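Local coordinates for transcriptional regulator (TetR/AcrR family) (Bacillus halodurans, PDB 5GP9), which probably represses fatty acid degradation genes as a TetR-family DNA-binding regulator whose ligand-binding domain holds a fatty acid such as palmitate, at residues 56-61 with 120-125; 84-89 with 124-129. All coordinates share one frame; numbering follows the deposited sequence.

Interaction 1. Residues 56-61 with 120-125; sequences SLFQEK and NEVLKG. With PLM (palmitic acid), chain E.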
ATOM      1  N   SER A  56     -19.273  -3.624  -5.819  1.00 28.54           N
ATOM      2  CA  SER A  56     -20.194  -2.679  -6.412  1.00 32.34           C
ATOM      3  C   SER A  56     -20.009  -1.304  -5.775  1.00 27.03           C
ATOM      4  O   SER A  56     -19.984  -0.311  -6.487  1.00 30.52           O
ATOM      5  CB  SER A  56     -21.656  -3.106  -6.200  1.00 33.72           C
ATOM      6  OG  SER A  56     -21.797  -4.443  -6.688  1.00 39.65           O
ATOM      7  N   LEU A  57     -19.894  -1.330  -4.481  1.00 27.12           N
ATOM      8  CA  LEU A  57     -19.737  -0.064  -3.710  1.00 30.25           C
ATOM      9  C   LEU A  57     -18.446   0.614  -4.021  1.00 30.59           C
ATOM     10  O   LEU A  57     -18.425   1.849  -4.240  1.00 30.75           O
ATOM     11  CB  LEU A  57     -19.871  -0.271  -2.212  1.00 33.06           C
ATOM     12  CG  LEU A  57     -18.881  -0.829  -1.212  1.00 31.83           C
ATOM     13  CD1 LEU A  57     -17.835   0.175  -0.722  1.00 34.46           C
ATOM     14  CD2 LEU A  57     -19.604  -1.301   0.016  1.00 40.20           C
ATOM     15  N   PHE A  58     -17.379  -0.210  -4.201  1.00 27.87           N
ATOM     16  CA  PHE A  58     -16.081   0.357  -4.523  1.00 26.54           C
ATOM     17  C   PHE A  58     -16.108   1.002  -5.863  1.00 28.73           C
ATOM     18  O   PHE A  58     -15.657   2.110  -6.068  1.00 26.91           O
ATOM     19  CB  PHE A  58     -14.942  -0.690  -4.278  1.00 26.22           C
ATOM     20  CG  PHE A  58     -13.541  -0.129  -4.475  1.00 27.33           C
ATOM     21  CD1 PHE A  58     -13.102   0.949  -3.749  1.00 29.74           C
ATOM     22  CD2 PHE A  58     -12.694  -0.660  -5.406  1.00 30.94           C
ATOM     23  CE1 PHE A  58     -11.841   1.495  -3.957  1.00 28.37           C
ATOM     24  CE2 PHE A  58     -11.433  -0.147  -5.588  1.00 27.26           C
ATOM     25  CZ  PHE A  58     -11.024   0.931  -4.885  1.00 28.45           C
ATOM     26  N   GLN A  59     -16.741   0.341  -6.827  1.00 25.50           N
ATOM     27  CA  GLN A  59     -16.803   0.860  -8.163  1.00 28.71           C
ATOM     28  C   GLN A  59     -17.626   2.142  -8.263  1.00 28.96           C
ATOM     29  O   GLN A  59     -17.258   3.066  -8.987  1.00 29.57           O
ATOM     30  CB  GLN A  59     -17.490  -0.178  -9.004  1.00 30.79           C
ATOM     31  CG  GLN A  59     -17.544  -0.002 -10.491  1.00 33.57           C
ATOM     32  CD  GLN A  59     -17.945  -1.378 -11.057  1.00 47.29           C
ATOM     33  OE1 GLN A  59     -18.688  -2.168 -10.405  1.00 53.42           O
ATOM     34  NE2 GLN A  59     -17.399  -1.706 -12.188  1.00 49.37           N
ATOM     35  N   GLU A  60     -18.717   2.181  -7.532  1.00 31.87           N
ATOM     36  CA  GLU A  60     -19.660   3.285  -7.713  1.00 32.24           C
ATOM     37  C   GLU A  60     -19.007   4.530  -7.140  1.00 32.14           C
ATOM     38  O   GLU A  60     -18.907   5.571  -7.799  1.00 34.29           O
ATOM     39  CB  GLU A  60     -20.983   2.919  -7.068  1.00 40.53           C
ATOM     40  CG  GLU A  60     -22.081   3.979  -7.196  1.00 42.06           C
ATOM     41  CD  GLU A  60     -21.963   4.980  -6.068  1.00 50.65           C
ATOM     42  OE1 GLU A  60     -21.814   4.523  -4.881  1.00 57.59           O
ATOM     43  OE2 GLU A  60     -22.012   6.191  -6.372  1.00 54.58           O
ATOM     44  N   LYS A  61     -18.515   4.376  -5.945  1.00 30.30           N
ATOM     45  CA  LYS A  61     -17.784   5.445  -5.240  1.00 33.52           C
ATOM     46  C   LYS A  61     -16.535   5.968  -5.891  1.00 34.55           C
ATOM     47  O   LYS A  61     -16.290   7.159  -5.873  1.00 35.24           O
ATOM     48  CB  LYS A  61     -17.446   4.991  -3.862  1.00 29.24           C
ATOM     49  CG  LYS A  61     -18.670   4.862  -3.006  1.00 36.41           C
ATOM     50  CD  LYS A  61     -18.278   4.497  -1.610  1.00 30.65           C
ATOM     51  CE  LYS A  61     -19.416   4.390  -0.626  1.00 31.33           C
ATOM     52  NZ  LYS A  61     -20.288   5.501  -0.342  1.00 33.50           N
ATOM     53  N   ASN A 120      -8.244  -3.818  -8.307  1.00 28.41           N
ATOM     54  CA  ASN A 120      -7.323  -3.126  -9.146  1.00 29.44           C
ATOM     55  C   ASN A 120      -7.905  -2.595 -10.438  1.00 28.27           C
ATOM     56  O   ASN A 120      -7.546  -1.510 -10.904  1.00 30.17           O
ATOM     57  CB  ASN A 120      -6.072  -4.003  -9.446  1.00 35.42           C
ATOM     58  CG  ASN A 120      -5.247  -4.331  -8.177  1.00 43.46           C
ATOM     59  OD1 ASN A 120      -5.092  -3.518  -7.270  1.00 47.65           O
ATOM     60  ND2 ASN A 120      -4.698  -5.518  -8.140  1.00 49.02           N
ATOM     61  N   GLU A 121      -8.856  -3.321 -11.036  1.00 29.77           N
ATOM     62  CA  GLU A 121      -9.477  -2.805 -12.188  1.00 30.43           C
ATOM     63  C   GLU A 121     -10.281  -1.535 -11.885  1.00 27.36           C
ATOM     64  O   GLU A 121     -10.251  -0.585 -12.676  1.00 29.53           O
ATOM     65  CB  GLU A 121     -10.347  -3.904 -12.867  1.00 38.68           C
ATOM     66  CG  GLU A 121     -11.044  -3.414 -14.107  1.00 50.69           C
ATOM     67  CD  GLU A 121     -11.893  -4.489 -14.767  1.00 62.34           C
ATOM     68  OE1 GLU A 121     -12.754  -5.103 -14.067  1.00 62.19           O
ATOM     69  OE2 GLU A 121     -11.686  -4.693 -15.984  1.00 73.34           O
ATOM     70  N   VAL A 122     -10.877  -1.469 -10.693  1.00 27.01           N
ATOM     71  CA  VAL A 122     -11.632  -0.249 -10.314  1.00 29.55           C
ATOM     72  C   VAL A 122     -10.646   0.942 -10.099  1.00 29.75           C
ATOM     73  O   VAL A 122     -10.849   2.082 -10.553  1.00 26.95           O
ATOM     74  CB  VAL A 122     -12.482  -0.478  -9.050  1.00 29.79           C
ATOM     75  CG1 VAL A 122     -13.099   0.808  -8.548  1.00 30.86           C
ATOM     76  CG2 VAL A 122     -13.557  -1.524  -9.306  1.00 31.74           C
ATOM     77  N   LEU A 123      -9.564   0.656  -9.422  1.00 26.88           N
ATOM     78  CA  LEU A 123      -8.532   1.630  -9.141  1.00 28.64           C
ATOM     79  C   LEU A 123      -7.938   2.250 -10.376  1.00 29.36           C
ATOM     80  O   LEU A 123      -7.567   3.430 -10.364  1.00 26.74           O
ATOM     81  CB  LEU A 123      -7.459   0.959  -8.270  1.00 29.11           C
ATOM     82  CG  LEU A 123      -6.321   1.803  -7.716  1.00 38.14           C
ATOM     83  CD1 LEU A 123      -6.914   2.911  -6.830  1.00 37.36           C
ATOM     84  CD2 LEU A 123      -5.274   0.900  -7.018  1.00 36.28           C
ATOM     85  N   LYS A 124      -7.891   1.493 -11.503  1.00 29.42           N
ATOM     86  CA  LYS A 124      -7.289   2.010 -12.727  1.00 34.93           C
ATOM     87  C   LYS A 124      -7.892   3.307 -13.180  1.00 31.47           C
ATOM     88  O   LYS A 124      -7.199   4.150 -13.694  1.00 32.88           O
ATOM     89  CB  LYS A 124      -7.235   0.971 -13.870  1.00 38.43           C
ATOM     90  CG  LYS A 124      -6.328   1.419 -15.021  1.00 49.62           C
ATOM     91  CD  LYS A 124      -6.338   0.410 -16.166  1.00 61.98           C
ATOM     92  CE  LYS A 124      -6.268   1.091 -17.542  1.00 69.36           C
ATOM     93  NZ  LYS A 124      -6.342   0.091 -18.664  1.00 75.79           N
ATOM     94  N   GLY A 125      -9.182   3.536 -12.958  1.00 30.64           N
ATOM     95  CA  GLY A 125      -9.783   4.805 -13.318  1.00 30.83           C
ATOM     96  C   GLY A 125      -9.135   6.039 -12.651  1.00 29.18           C
ATOM     97  O   GLY A 125      -8.896   7.068 -13.290  1.00 29.07           O
TER
HETATM   98  C1  PLM E 203      -1.994  -1.256  -4.118  1.00 61.38           C
HETATM   99  O1  PLM E 203      -1.650  -0.104  -3.782  1.00 44.12           O
HETATM  100  O2  PLM E 203      -1.138  -2.136  -4.205  1.00 69.72           O
HETATM  101  C2  PLM E 203      -3.449  -1.614  -4.433  1.00 63.53           C
HETATM  102  C3  PLM E 203      -4.357  -1.441  -3.195  1.00 68.60           C
HETATM  103  C4  PLM E 203      -5.799  -1.997  -3.299  1.00 64.00           C
HETATM  104  C5  PLM E 203      -7.039  -1.055  -3.356  1.00 56.38           C
HETATM  105  C6  PLM E 203      -6.805   0.397  -2.946  1.00 50.70           C
HETATM  106  C7  PLM E 203      -8.050   1.215  -2.646  1.00 44.32           C
HETATM  107  C8  PLM E 203      -7.615   2.539  -2.110  1.00 43.69           C
HETATM  108  C9  PLM E 203      -7.864   3.712  -3.001  1.00 45.47           C
HETATM  109  CA  PLM E 203      -8.545   4.760  -2.224  1.00 47.24           C
HETATM  110  CB  PLM E 203      -8.564   5.991  -3.107  1.00 47.20           C
HETATM  111  CC  PLM E 203      -9.315   7.083  -2.369  1.00 46.86           C
HETATM  112  CD  PLM E 203     -10.677   6.521  -1.947  1.00 56.32           C
HETATM  113  CE  PLM E 203     -11.905   7.341  -2.248  1.00 61.68           C
HETATM  114  CF  PLM E 203     -13.042   6.338  -2.439  1.00 56.31           C
HETATM  115  CG  PLM E 203     -14.310   7.110  -2.557  1.00 61.43           C
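Val-122 packs on the CD2-CE2 bond of Phe-58, its CG1 methyl 3.5 Å from both atoms and oblique to the ring plane, with CB of Val-122 close behind. The Phe-58 ring swings away from its own backbone N (chi1 -175°) to the pocket side of the helix pair, where its CD2-CE2 bond meets Val-122 and its CZ the ligand. The same CG1 also touches the backbone, 3.7 Å from CA of Gln-59, while CG2 of Val-122 stands 4.2 Å from CB of Gln-59 on the more exposed side. The two segments run almost parallel, their axes 8° apart in direction and 9.6 Å apart at closest approach.

This is the long helix 50-74, which follows the helix-turn-helix of the TetR fold, packed beside helix 113-139 of the ligand-binding domain. Together they form part of the wall of the palmitic acid pocket. CZ of Phe-58 lies 3.7 Å from C7 of the acyl chain. Leu-123 reaches the fatty acid through both methyls, CD1 near its C9 and CD2 near its C2, each at 4.0 Å. At that same C2, OD1 of Asn-120 stands 3.8 Å away, and Asn-120 also packs on Met-169 of the second subunit. The backbone O of Lys-61 is 3.9 Å from the terminal carbon CG of palmitic acid.

Interaction 2. Residues 84-89 with 124-129; sequences KILVNM and KGYLNL
Tyr-126 and Leu-86 carry this contact, their side chains approaching each other from opposite directions across the gap between helices 113-139 and 79-95, in the all-helical ligand-binding domain of a TetR regulator. Tyr-126 comes first along the second segment. Its extended first torsion (chi1 179°) carries the phenol end across to the leucine. The OH of Tyr-126 is 3.5 Å from CD2 of Leu-86, a van der Waals touch to a methyl. That hydroxyl shares a hydrogen bond with ND1 of His-90, just beyond the first segment, which ties the phenol end to helix 79-95. The other methyl of Leu-86 reaches the ring itself, CD1 lying 3.9 Å from CE1 of Tyr-126 and oblique to the ring plane. The fork of the leucine therefore spans the end of the phenol, one branch by the oxygen and one by a ring carbon. The Tyr-126 side chain also lies about 4 Å from the bound palmitic acid, so the contact borders the pocket.

One helical turn later, Leu-129 points toward the first segment and extends the apolar patch, its CD2 4.3 Å from CD1 of Leu-86. The backbones stay well apart: CA of Leu-86 and CA of Leu-129, the nearest such pair, are 9.5 Å from each other.

All three touching residues are buried. Phe-65 of helix 50-74 meets the Tyr-126 ring edge-to-face, Leu-129 rests on Ile-69 and Met-73 of that helix, and Leu-160 of helix 149-169 packs against both Leu-86 and Tyr-126.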
ATOM      1  N   LYS A  84      -2.640  19.832  -6.275  1.00 27.41           N
ATOM      2  CA  LYS A  84      -3.069  20.144  -4.971  1.00 31.11           C
ATOM      3  C   LYS A  84      -4.536  19.789  -4.805  1.00 29.91           C
ATOM      4  O   LYS A  84      -4.851  19.246  -3.780  1.00 28.65           O
ATOM      5  CB  LYS A  84      -2.806  21.615  -4.584  1.00 37.56           C
ATOM      6  CG  LYS A  84      -3.155  21.912  -3.130  1.00 45.20           C
ATOM      7  CD  LYS A  84      -2.878  23.362  -2.700  1.00 55.22           C
ATOM      8  CE  LYS A  84      -1.390  23.691  -2.575  1.00 61.34           C
ATOM      9  NZ  LYS A  84      -0.710  22.955  -1.475  1.00 67.93           N
ATOM     10  N   ILE A  85      -5.370  20.004  -5.853  1.00 29.98           N
ATOM     11  CA  ILE A  85      -6.760  19.598  -5.906  1.00 32.26           C
ATOM     12  C   ILE A  85      -6.961  18.091  -5.744  1.00 31.75           C
ATOM     13  O   ILE A  85      -7.817  17.637  -4.971  1.00 29.76           O
ATOM     14  CB  ILE A  85      -7.428  20.053  -7.232  1.00 38.67           C
ATOM     15  CG1 ILE A  85      -7.702  21.573  -7.122  1.00 42.26           C
ATOM     16  CG2 ILE A  85      -8.739  19.317  -7.520  1.00 39.89           C
ATOM     17  CD1 ILE A  85      -8.192  22.227  -8.412  1.00 41.87           C
ATOM     18  N   LEU A  86      -6.069  17.354  -6.370  1.00 29.24           N
ATOM     19  CA  LEU A  86      -6.122  15.880  -6.297  1.00 28.03           C
ATOM     20  C   LEU A  86      -5.760  15.417  -4.885  1.00 25.23           C
ATOM     21  O   LEU A  86      -6.508  14.615  -4.319  1.00 25.01           O
ATOM     22  CB  LEU A  86      -5.217  15.233  -7.359  1.00 31.79           C
ATOM     23  CG  LEU A  86      -5.276  13.697  -7.439  1.00 29.60           C
ATOM     24  CD1 LEU A  86      -5.238  13.184  -8.887  1.00 31.66           C
ATOM     25  CD2 LEU A  86      -4.104  13.204  -6.625  1.00 31.67           C
ATOM     26  N   VAL A  87      -4.681  15.916  -4.302  1.00 27.11           N
ATOM     27  CA  VAL A  87      -4.305  15.538  -2.921  1.00 26.11           C
ATOM     28  C   VAL A  87      -5.412  15.901  -1.915  1.00 28.16           C
ATOM     29  O   VAL A  87      -5.804  15.128  -1.064  1.00 25.42           O
ATOM     30  CB  VAL A  87      -2.960  16.169  -2.555  1.00 25.29           C
ATOM     31  CG1 VAL A  87      -2.577  15.916  -1.139  1.00 24.70           C
ATOM     32  CG2 VAL A  87      -1.872  15.613  -3.529  1.00 26.58           C
ATOM     33  N   ASN A  88      -5.894  17.127  -2.051  1.00 27.36           N
ATOM     34  CA  ASN A  88      -6.929  17.621  -1.198  1.00 27.39           C
ATOM     35  C   ASN A  88      -8.216  16.831  -1.287  1.00 27.50           C
ATOM     36  O   ASN A  88      -8.725  16.433  -0.253  1.00 28.76           O
ATOM     37  CB  ASN A  88      -7.113  19.114  -1.461  1.00 31.71           C
ATOM     38  CG  ASN A  88      -8.142  19.709  -0.555  1.00 35.78           C
ATOM     39  OD1 ASN A  88      -7.955  19.736   0.686  1.00 34.37           O
ATOM     40  ND2 ASN A  88      -9.287  20.095  -1.137  1.00 39.29           N
ATOM     41  N   MET A  89      -8.680  16.460  -2.485  1.00 27.79           N
ATOM     42  CA  MET A  89      -9.880  15.632  -2.647  1.00 33.14           C
ATOM     43  C   MET A  89      -9.707  14.182  -2.209  1.00 30.33           C
ATOM     44  O   MET A  89     -10.625  13.605  -1.647  1.00 29.47           O
ATOM     45  CB  MET A  89     -10.347  15.671  -4.101  1.00 36.55           C
ATOM     46  CG  MET A  89     -10.940  17.008  -4.516  1.00 46.07           C
ATOM     47  SD  MET A  89     -12.585  17.260  -3.756  1.00 58.30           S
ATOM     48  CE  MET A  89     -13.412  15.745  -4.187  1.00 47.02           C
ATOM     49  N   LYS A 124      -7.891   1.493 -11.503  1.00 29.42           N
ATOM     50  CA  LYS A 124      -7.289   2.010 -12.727  1.00 34.93           C
ATOM     51  C   LYS A 124      -7.892   3.307 -13.180  1.00 31.47           C
ATOM     52  O   LYS A 124      -7.199   4.150 -13.694  1.00 32.88           O
ATOM     53  CB  LYS A 124      -7.235   0.971 -13.870  1.00 38.43           C
ATOM     54  CG  LYS A 124      -6.328   1.419 -15.021  1.00 49.62           C
ATOM     55  CD  LYS A 124      -6.338   0.410 -16.166  1.00 61.98           C
ATOM     56  CE  LYS A 124      -6.268   1.091 -17.542  1.00 69.36           C
ATOM     57  NZ  LYS A 124      -6.342   0.091 -18.664  1.00 75.79           N
ATOM     58  N   GLY A 125      -9.182   3.536 -12.958  1.00 30.64           N
ATOM     59  CA  GLY A 125      -9.783   4.805 -13.318  1.00 30.83           C
ATOM     60  C   GLY A 125      -9.135   6.039 -12.651  1.00 29.18           C
ATOM     61  O   GLY A 125      -8.896   7.068 -13.290  1.00 29.07           O
ATOM     62  N   TYR A 126      -8.772   5.877 -11.388  1.00 28.02           N
ATOM     63  CA  TYR A 126      -8.137   6.982 -10.644  1.00 26.90           C
ATOM     64  C   TYR A 126      -6.673   7.126 -11.133  1.00 26.91           C
ATOM     65  O   TYR A 126      -6.156   8.202 -11.400  1.00 25.09           O
ATOM     66  CB  TYR A 126      -8.183   6.652  -9.172  1.00 27.09           C
ATOM     67  CG  TYR A 126      -7.563   7.658  -8.234  1.00 26.71           C
ATOM     68  CD1 TYR A 126      -7.594   9.027  -8.486  1.00 25.25           C
ATOM     69  CD2 TYR A 126      -6.970   7.259  -7.106  1.00 27.20           C
ATOM     70  CE1 TYR A 126      -7.036   9.930  -7.599  1.00 29.90           C
ATOM     71  CE2 TYR A 126      -6.431   8.134  -6.212  1.00 26.26           C
ATOM     72  CZ  TYR A 126      -6.449   9.475  -6.465  1.00 24.92           C
ATOM     73  OH  TYR A 126      -5.890  10.379  -5.545  1.00 29.93           O
ATOM     74  N   LEU A 127      -6.003   5.981 -11.284  1.00 24.46           N
ATOM     75  CA  LEU A 127      -4.628   5.952 -11.871  1.00 28.48           C
ATOM     76  C   LEU A 127      -4.555   6.588 -13.254  1.00 29.17           C
ATOM     77  O   LEU A 127      -3.655   7.305 -13.482  1.00 26.40           O
ATOM     78  CB  LEU A 127      -3.991   4.553 -11.867  1.00 26.77           C
ATOM     79  CG  LEU A 127      -3.979   3.800 -10.514  1.00 28.27           C
ATOM     80  CD1 LEU A 127      -3.385   2.375 -10.611  1.00 28.80           C
ATOM     81  CD2 LEU A 127      -3.274   4.631  -9.450  1.00 24.64           C
ATOM     82  N   ASN A 128      -5.549   6.383 -14.128  1.00 28.57           N
ATOM     83  CA  ASN A 128      -5.595   7.094 -15.441  1.00 32.25           C
ATOM     84  C   ASN A 128      -5.739   8.603 -15.334  1.00 28.63           C
ATOM     85  O   ASN A 128      -5.121   9.354 -16.081  1.00 30.61           O
ATOM     86  CB  ASN A 128      -6.736   6.548 -16.296  1.00 31.60           C
ATOM     87  CG  ASN A 128      -6.520   5.104 -16.739  1.00 33.82           C
ATOM     88  OD1 ASN A 128      -5.438   4.530 -16.628  1.00 34.33           O
ATOM     89  ND2 ASN A 128      -7.610   4.499 -17.224  1.00 34.58           N
ATOM     90  N   LEU A 129      -6.499   9.072 -14.358  1.00 29.06           N
ATOM     91  CA  LEU A 129      -6.574  10.477 -14.051  1.00 29.48           C
ATOM     92  C   LEU A 129      -5.238  11.041 -13.606  1.00 28.54           C
ATOM     93  O   LEU A 129      -4.821  12.086 -14.036  1.00 28.95           O
ATOM     94  CB  LEU A 129      -7.638  10.747 -12.954  1.00 32.46           C
ATOM     95  CG  LEU A 129      -7.716  12.211 -12.570  1.00 34.43           C
ATOM     96  CD1 LEU A 129      -8.128  13.040 -13.790  1.00 38.86           C
ATOM     97  CD2 LEU A 129      -8.683  12.365 -11.412  1.00 37.25           C
TER

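In the fold
Downstream of the predicted helix-turn-helix, the chain enters helix 50-74, which supplies the first half of interaction 1, and then helix 79-95, which supplies the first half of interaction 2. After helix 98-107 it comes back beside helix 50-74 in helix 113-139, running the same way where they touch, and both contacts close there. Interaction 2 spans 34 intervening residues; interaction 1 spans 58. The two cross rather than nest, because 56-61 precedes 84-89 and 120-125 begins before 124-129, with Lys-124 and Gly-125 shared. Because both contacts use helix 113-139, it joins helix 50-74 to helix 79-95 within the ligand-binding domain; their centres lie 13 Å apart.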